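Local coordinates for methylaspartate ammonia-lyase (Citrobacter amalonaticus, PDB 1KKO), which catalyses the reversible anti elimination of ammonia from (2S,3S)-3-methyl-L-aspartate to give mesaconate, using magnesium as cofactor, at residues N124-H127 and T128-Y132; V328-T332 and P333-G337; H373-A377 and A378-R382. All blocks are in the same frame, centred on the assembly; numbering follows the deposited sequence.

In the fold
Along the chain the three contacts come in series. Contact 1 starts helix 128-146 in the N-terminal part, whereas contacts 2 and 3 belong to the C-terminal TIM barrel of this enolase superfamily enzyme. Contact 2 is the exit of barrel strand 327-330, and contact 3 the turn from helix 365-378 into strand 382-384; strand 354-357 lies between these two strands in the sheet. Contacts 1 and 2 have centres 12 Å apart and meet directly, with Tyr132 OH 2.8 Å from Thr332 OG1, a probable hydrogen bond that joins the two parts beside the active site. Contact 3 touches neither, its centre lying 13 Å from that of contact 2.

Contact 1 of 3, residues N124-H127 and T128-Y132; sequences NLLH and TAVRY
Two flat groups frame the start of helix 128-146. The His127 ring presents ND1 at its edge to Ala129 N, 2.9 Å away and in the ring plane, while the Arg131 guanidinium has Leu125 CD1 over one face, offset toward the rim and 4.0 Å from NH2. At the edge of that guanidinium lies Leu126 O, which accepts from Arg131 NE at 2.8 Å although NE stands above the carbonyl plane, 36° out of it. A water bridges Leu126 O and the neighbouring Arg131 NH2, accepting from NH2 at 2.9 Å. The bend at chi3 (-88°) turns the arginine back over the residues before the helix, and its NH1 forms a salt bridge with Asp117.

His127 is the N-cap: its side chain takes an amide of the first turn, and His127 O accepts from Arg131 N at 3.1 Å. Beside these polar groups, Leu126 CD1 meets Val130 CG1 at 4.0 Å, the two side chains crossing at about a right angle and reaching helix 86-101. Branched aliphatic residues suit this buried side, as a long arginine suits the partly exposed one.

Because ND1 accepts from Ala129 N (N-H...N 163°) and NE2 is hydrogen-bonded to the carbonyl of Pro82, the ring is probably the neutral tautomer with its proton on NE2, fixed in rotation from both nitrogens.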
loop_
_atom_site.group_PDB
_atom_site.type_symbol
_atom_site.label_atom_id
_atom_site.label_comp_id
_atom_site.label_asym_id
_atom_site.label_seq_id
_atom_site.Cartn_x
_atom_site.Cartn_y
_atom_site.Cartn_z
ATOM N N ASN A 124 -4.364 -30.880 14.117
ATOM C CA ASN A 124 -4.834 -29.502 14.083
ATOM C C ASN A 124 -5.163 -29.000 12.700
ATOM O O ASN A 124 -4.409 -29.251 11.763
ATOM C CB ASN A 124 -3.745 -28.622 14.663
ATOM C CG ASN A 124 -3.417 -28.991 16.083
ATOM O OD1 ASN A 124 -4.314 -29.239 16.882
ATOM N ND2 ASN A 124 -2.138 -29.042 16.404
ATOM N N LEU A 125 -6.296 -28.306 12.572
ATOM C CA LEU A 125 -6.656 -27.663 11.316
ATOM C C LEU A 125 -5.541 -26.704 10.999
ATOM O O LEU A 125 -4.875 -26.177 11.889
ATOM C CB LEU A 125 -7.950 -26.828 11.399
ATOM C CG LEU A 125 -9.321 -27.490 11.305
ATOM C CD1 LEU A 125 -10.383 -26.406 11.445
ATOM C CD2 LEU A 125 -9.518 -28.281 10.008
ATOM N N LEU A 126 -5.337 -26.481 9.719
ATOM C CA LEU A 126 -4.371 -25.491 9.321
ATOM C C LEU A 126 -4.761 -24.128 9.889
ATOM O O LEU A 126 -5.943 -23.789 10.001
ATOM C CB LEU A 126 -4.326 -25.385 7.810
ATOM C CG LEU A 126 -3.750 -26.585 7.058
ATOM C CD1 LEU A 126 -3.911 -26.378 5.574
ATOM C CD2 LEU A 126 -2.287 -26.816 7.425
ATOM N N HIS A 127 -3.750 -23.353 10.239
ATOM C CA HIS A 127 -3.952 -21.995 10.704
ATOM C C HIS A 127 -4.847 -21.285 9.689
ATOM O O HIS A 127 -4.713 -21.492 8.479
ATOM C CB HIS A 127 -2.589 -21.321 10.793
ATOM C CG HIS A 127 -2.582 -20.003 11.500
ATOM N ND1 HIS A 127 -3.212 -18.873 11.013
ATOM C CD2 HIS A 127 -1.992 -19.636 12.661
ATOM C CE1 HIS A 127 -2.995 -17.866 11.840
ATOM N NE2 HIS A 127 -2.266 -18.305 12.854
ATOM N N THR A 128 -5.753 -20.431 10.156
ATOM C CA THR A 128 -6.613 -19.698 9.240
ATOM C C THR A 128 -5.813 -18.936 8.189
ATOM O O THR A 128 -6.262 -18.824 7.065
ATOM C CB THR A 128 -7.545 -18.706 9.971
ATOM O OG1 THR A 128 -6.794 -17.922 10.905
ATOM C CG2 THR A 128 -8.615 -19.449 10.753
ATOM N N ALA A 129 -4.645 -18.413 8.551
ATOM C CA ALA A 129 -3.827 -17.647 7.601
ATOM C C ALA A 129 -3.353 -18.509 6.451
ATOM O O ALA A 129 -3.224 -18.026 5.342
ATOM C CB ALA A 129 -2.643 -17.037 8.297
ATOM N N VAL A 130 -3.034 -19.767 6.733
ATOM C CA VAL A 130 -2.595 -20.701 5.701
ATOM C C VAL A 130 -3.771 -21.028 4.774
ATOM O O VAL A 130 -3.643 -21.010 3.559
ATOM C CB VAL A 130 -2.003 -21.970 6.319
ATOM C CG1 VAL A 130 -1.728 -23.026 5.233
ATOM C CG2 VAL A 130 -0.752 -21.624 7.082
ATOM N N ARG A 131 -4.926 -21.326 5.349
ATOM C CA ARG A 131 -6.091 -21.595 4.540
ATOM C C ARG A 131 -6.448 -20.356 3.709
ATOM O O ARG A 131 -6.837 -20.464 2.552
ATOM C CB ARG A 131 -7.246 -22.001 5.434
ATOM C CG ARG A 131 -7.003 -23.341 6.103
ATOM C CD ARG A 131 -8.155 -23.764 6.945
ATOM N NE ARG A 131 -8.190 -23.330 8.325
ATOM C CZ ARG A 131 -9.322 -23.026 8.980
ATOM N NH1 ARG A 131 -10.517 -22.986 8.366
ATOM N NH2 ARG A 131 -9.246 -22.713 10.246
ATOM N N TYR A 132 -6.293 -19.173 4.302
ATOM C CA TYR A 132 -6.558 -17.926 3.598
ATOM C C TYR A 132 -5.653 -17.802 2.367
ATOM O O TYR A 132 -6.133 -17.595 1.252
ATOM C CB TYR A 132 -6.320 -16.767 4.556
ATOM C CG TYR A 132 -6.782 -15.396 4.139
ATOM C CD1 TYR A 132 -8.053 -15.177 3.635
ATOM C CD2 TYR A 132 -5.943 -14.289 4.313
ATOM C CE1 TYR A 132 -8.471 -13.903 3.296
ATOM C CE2 TYR A 132 -6.362 -13.010 4.000
ATOM C CZ TYR A 132 -7.637 -12.818 3.490
ATOM O OH TYR A 132 -8.103 -11.562 3.167
HETATM O O HOH W 1 -7.311 -23.045 12.376
#

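Contact 2 of 3, residues V328-T332 and P333-G337; sequences VQIKT and PDLGG. With SO4 (sulfate ion), chain C.
Lys331 sets out with CG anti to its backbone N (chi1 -169°) and runs nearly extended until the last torsion turns NZ aside (chi4 80°), while Asp334 holds CG beside its own backbone N (chi1 -70°). The two side chains lie alongside each other and point the same way, Asp334 OD2 coming within 3.5 Å of Lys331 CD. Their charged ends do not pair: Lys331 NZ stays 5.9 Å from Asp334 OD2, which forms a salt bridge with Arg80 instead.

Just past strand 327-330 the backbone coils into a 3-10 turn, which places residue 334 beside residue 331. Asp334 N donates to Lys331 O at 2.9 Å and Leu335 N to Thr332 O at 3.1 Å, and a water links Thr332 O to Gly336 O. Pro333, having no N-H to offer, fits the start of such a turn. On the side facing helix 313-321, Leu335 CD1 packs on Ile330 CG2 at 3.7 Å.

Lys331, the proton acceptor of the reaction, donates from NZ to Gln329 OE1 (3.2 Å) and to the carbonyl of Gly359, bonds that would hold its end in place. NZ also donates to O4 of a sulfate at 2.7 Å. This ion, probably from the crystallisation liquor, is bound by the substrate-binding residues Gln172, Thr360 and Cys361 too, which is consistent with a carboxylate site next to the general base.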
loop_
_atom_site.group_PDB
_atom_site.type_symbol
_atom_site.label_atom_id
_atom_site.label_comp_id
_atom_site.label_asym_id
_atom_site.label_seq_id
_atom_site.Cartn_x
_atom_site.Cartn_y
_atom_site.Cartn_z
ATOM N N VAL A 328 -22.608 -7.371 10.119
ATOM C CA VAL A 328 -21.530 -8.143 10.719
ATOM C C VAL A 328 -20.240 -7.943 9.936
ATOM O O VAL A 328 -20.259 -7.957 8.708
ATOM C CB VAL A 328 -21.822 -9.661 10.746
ATOM C CG1 VAL A 328 -22.918 -9.992 11.732
ATOM C CG2 VAL A 328 -22.175 -10.172 9.398
ATOM N N GLN A 329 -19.129 -7.750 10.643
ATOM C CA GLN A 329 -17.822 -7.733 9.975
ATOM C C GLN A 329 -17.334 -9.167 9.745
ATOM O O GLN A 329 -17.002 -9.882 10.697
ATOM C CB GLN A 329 -16.720 -6.955 10.716
ATOM C CG GLN A 329 -15.466 -6.997 9.803
ATOM C CD GLN A 329 -14.196 -6.314 10.265
ATOM O OE1 GLN A 329 -13.127 -6.586 9.693
ATOM N NE2 GLN A 329 -14.280 -5.463 11.281
ATOM N N ILE A 330 -17.319 -9.559 8.473
ATOM C CA ILE A 330 -16.751 -10.811 8.004
ATOM C C ILE A 330 -15.261 -10.473 7.850
ATOM O O ILE A 330 -14.839 -9.866 6.865
ATOM C CB ILE A 330 -17.445 -11.184 6.681
ATOM C CG1 ILE A 330 -18.958 -11.372 6.913
ATOM C CG2 ILE A 330 -16.839 -12.427 6.043
ATOM C CD1 ILE A 330 -19.756 -11.515 5.634
ATOM N N LYS A 331 -14.489 -10.782 8.882
ATOM C CA LYS A 331 -13.088 -10.348 8.946
ATOM C C LYS A 331 -12.279 -11.397 8.206
ATOM O O LYS A 331 -11.861 -12.414 8.759
ATOM C CB LYS A 331 -12.637 -10.164 10.380
ATOM C CG LYS A 331 -11.302 -9.458 10.467
ATOM C CD LYS A 331 -10.951 -9.043 11.882
ATOM C CE LYS A 331 -9.951 -7.896 11.920
ATOM N NZ LYS A 331 -10.604 -6.596 11.682
ATOM N N THR A 332 -12.058 -11.125 6.930
ATOM C CA THR A 332 -11.699 -12.174 5.991
ATOM C C THR A 332 -10.614 -13.173 6.399
ATOM O O THR A 332 -10.836 -14.350 6.237
ATOM C CB THR A 332 -11.443 -11.612 4.576
ATOM O OG1 THR A 332 -10.331 -10.707 4.581
ATOM C CG2 THR A 332 -12.654 -10.831 4.042
ATOM N N PRO A 333 -9.454 -12.783 6.937
ATOM C CA PRO A 333 -8.445 -13.816 7.225
ATOM C C PRO A 333 -8.928 -14.825 8.260
ATOM O O PRO A 333 -8.504 -15.970 8.260
ATOM C CB PRO A 333 -7.246 -13.007 7.750
ATOM C CG PRO A 333 -7.472 -11.624 7.278
ATOM C CD PRO A 333 -8.964 -11.442 7.308
ATOM N N ASP A 334 -9.811 -14.392 9.145
ATOM C CA ASP A 334 -10.294 -15.263 10.206
ATOM C C ASP A 334 -11.239 -16.366 9.741
ATOM O O ASP A 334 -11.520 -17.285 10.502
ATOM C CB ASP A 334 -10.990 -14.438 11.273
ATOM C CG ASP A 334 -10.047 -13.579 12.075
ATOM O OD1 ASP A 334 -8.881 -13.998 12.321
ATOM O OD2 ASP A 334 -10.429 -12.476 12.513
ATOM N N LEU A 335 -11.714 -16.277 8.512
ATOM C CA LEU A 335 -12.610 -17.298 7.983
ATOM C C LEU A 335 -11.842 -18.452 7.360
ATOM O O LEU A 335 -12.446 -19.428 6.963
ATOM C CB LEU A 335 -13.571 -16.716 6.948
ATOM C CG LEU A 335 -14.765 -15.987 7.559
ATOM C CD1 LEU A 335 -14.422 -14.556 7.925
ATOM C CD2 LEU A 335 -15.959 -16.047 6.635
ATOM N N GLY A 336 -10.518 -18.367 7.273
ATOM C CA GLY A 336 -9.757 -19.440 6.641
ATOM C C GLY A 336 -9.900 -19.368 5.124
ATOM O O GLY A 336 -9.580 -18.360 4.522
ATOM N N GLY A 337 -10.359 -20.431 4.491
ATOM C CA GLY A 337 -10.485 -20.414 3.052
ATOM C C GLY A 337 -11.481 -19.360 2.604
ATOM O O GLY A 337 -12.555 -19.196 3.203
HETATM S S SO4 C . -7.567 -4.414 11.925
HETATM O O1 SO4 C . -6.982 -5.778 11.912
HETATM O O2 SO4 C . -7.055 -3.835 13.224
HETATM O O3 SO4 C . -7.083 -3.639 10.788
HETATM O O4 SO4 C . -9.050 -4.393 11.958
HETATM O O HOH W 2 -11.311 -16.157 4.097
#

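Contact 3 of 3, residues H373-A377 and A378-R382; sequences HVALA and ARPMR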
loop_
_atom_site.group_PDB
_atom_site.type_symbol
_atom_site.label_atom_id
_atom_site.label_comp_id
_atom_site.label_asym_id
_atom_site.label_seq_id
_atom_site.Cartn_x
_atom_site.Cartn_y
_atom_site.Cartn_z
ATOM N N HIS A 373 -12.264 -9.440 -5.762
ATOM C CA HIS A 373 -12.975 -10.360 -6.643
ATOM C C HIS A 373 -14.060 -11.124 -5.912
ATOM O O HIS A 373 -15.146 -11.328 -6.445
ATOM C CB HIS A 373 -11.999 -11.298 -7.325
ATOM C CG HIS A 373 -11.153 -10.606 -8.343
ATOM N ND1 HIS A 373 -11.370 -10.726 -9.701
ATOM C CD2 HIS A 373 -10.128 -9.733 -8.193
ATOM C CE1 HIS A 373 -10.501 -9.959 -10.339
ATOM N NE2 HIS A 373 -9.730 -9.357 -9.448
ATOM N N VAL A 374 -13.773 -11.544 -4.692
ATOM C CA VAL A 374 -14.774 -12.189 -3.878
ATOM C C VAL A 374 -15.969 -11.267 -3.688
ATOM O O VAL A 374 -17.108 -11.702 -3.843
ATOM C CB VAL A 374 -14.168 -12.596 -2.550
ATOM C CG1 VAL A 374 -15.241 -13.005 -1.553
ATOM C CG2 VAL A 374 -13.149 -13.724 -2.773
ATOM N N ALA A 375 -15.726 -9.991 -3.409
ATOM C CA ALA A 375 -16.796 -9.038 -3.155
ATOM C C ALA A 375 -17.607 -8.743 -4.399
ATOM O O ALA A 375 -18.835 -8.652 -4.354
ATOM C CB ALA A 375 -16.229 -7.755 -2.579
ATOM N N LEU A 376 -16.946 -8.573 -5.530
ATOM C CA LEU A 376 -17.657 -8.251 -6.755
ATOM C C LEU A 376 -18.623 -9.356 -7.126
ATOM O O LEU A 376 -19.672 -9.086 -7.716
ATOM C CB LEU A 376 -16.686 -7.992 -7.896
ATOM C CG LEU A 376 -16.006 -6.626 -7.865
ATOM C CD1 LEU A 376 -14.948 -6.555 -8.945
ATOM C CD2 LEU A 376 -17.035 -5.503 -8.038
ATOM N N ALA A 377 -18.274 -10.586 -6.778
ATOM C CA ALA A 377 -19.137 -11.730 -7.040
ATOM C C ALA A 377 -20.249 -11.873 -6.003
ATOM O O ALA A 377 -21.411 -12.025 -6.356
ATOM C CB ALA A 377 -18.326 -13.000 -7.085
ATOM N N ALA A 378 -19.898 -11.810 -4.728
ATOM C CA ALA A 378 -20.834 -12.124 -3.651
ATOM C C ALA A 378 -21.752 -10.990 -3.232
ATOM O O ALA A 378 -22.809 -11.235 -2.662
ATOM C CB ALA A 378 -20.070 -12.672 -2.447
ATOM N N ARG A 379 -21.322 -9.751 -3.444
ATOM C CA ARG A 379 -22.133 -8.562 -3.209
ATOM C C ARG A 379 -22.373 -8.197 -1.756
ATOM O O ARG A 379 -23.508 -8.039 -1.321
ATOM C CB ARG A 379 -23.485 -8.688 -3.925
ATOM C CG ARG A 379 -23.374 -9.065 -5.383
ATOM C CD ARG A 379 -22.383 -8.253 -6.137
ATOM N NE ARG A 379 -22.658 -6.836 -6.002
ATOM C CZ ARG A 379 -21.913 -5.896 -6.548
ATOM N NH1 ARG A 379 -20.842 -6.247 -7.258
ATOM N NH2 ARG A 379 -22.232 -4.618 -6.401
ATOM N N PRO A 380 -21.311 -8.014 -0.987
ATOM C CA PRO A 380 -21.495 -7.509 0.368
ATOM C C PRO A 380 -21.935 -6.042 0.285
ATOM O O PRO A 380 -21.783 -5.396 -0.749
ATOM C CB PRO A 380 -20.090 -7.616 0.969
ATOM C CG PRO A 380 -19.190 -7.436 -0.226
ATOM C CD PRO A 380 -19.885 -8.223 -1.312
HETATM N N MSE A 381 -22.465 -5.525 1.379
HETATM C CA MSE A 381 -22.867 -4.136 1.472
HETATM C C MSE A 381 -21.713 -3.151 1.626
HETATM O O MSE A 381 -21.863 -1.976 1.316
HETATM C CB MSE A 381 -23.778 -4.003 2.691
HETATM C CG MSE A 381 -25.193 -3.757 2.318
HETATM SE SE MSE A 381 -25.395 -1.870 2.054
HETATM C CE MSE A 381 -25.825 -1.323 3.814
ATOM N N ARG A 382 -20.572 -3.639 2.109
ATOM C CA ARG A 382 -19.450 -2.787 2.433
ATOM C C ARG A 382 -18.184 -3.603 2.367
ATOM O O ARG A 382 -18.200 -4.783 2.667
ATOM C CB ARG A 382 -19.642 -2.282 3.862
ATOM C CG ARG A 382 -18.673 -1.217 4.341
ATOM C CD ARG A 382 -19.162 -0.460 5.562
ATOM N NE ARG A 382 -20.459 0.137 5.277
ATOM C CZ ARG A 382 -21.328 0.572 6.174
ATOM N NH1 ARG A 382 -21.053 0.552 7.465
ATOM N NH2 ARG A 382 -22.505 1.028 5.763
#
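Ala375 and Pro380 meet on the buried, apolar side of the last turn of helix 365-378, whereas Arg379 occupies a polar, partly exposed side. On the buried side Pro380 folds back against the helix, its CG 3.8 Å from Ala375 CB. The backbone closes the turn with Ala378 N donating to Val374 O at 2.9 Å and Arg379 N to Ala375 O, also at 2.9 Å. Methyl side chains suit this close packing: that of Ala378 lies against Val345 of helix 339-351, that of Ala377 against helix 150-157, and that of Ala375 against the proline ring.

Arg379 is the first residue to leave the helical conformation, with a positive phi of 73°. The six-to-one bond of a Schellman motif cannot form, because Pro380 has no N-H; its CD lies 3.2 Å from Ala375 O instead, and the chain leads on toward strand 382-384. That strand pairs in parallel with strand 354-357, so the helix serves as the crossover of a beta-alpha-beta unit in the TIM barrel, and Pro380 touches Gln357 of the earlier strand.

On the partly exposed side Arg379 curls round the helix end. Successive bends at chi2 and chi3 (-48° and -55°) bring CD to 3.2 Å from Leu376 O and let Arg379 NH1 donate to that carbonyl at 3.1 Å, the oxygen lying in the guanidinium plane at its edge. NH1 also donates to the carbonyl of Glu165, and NH2 bonds weakly to that of Ala166, both just before strand 169-170.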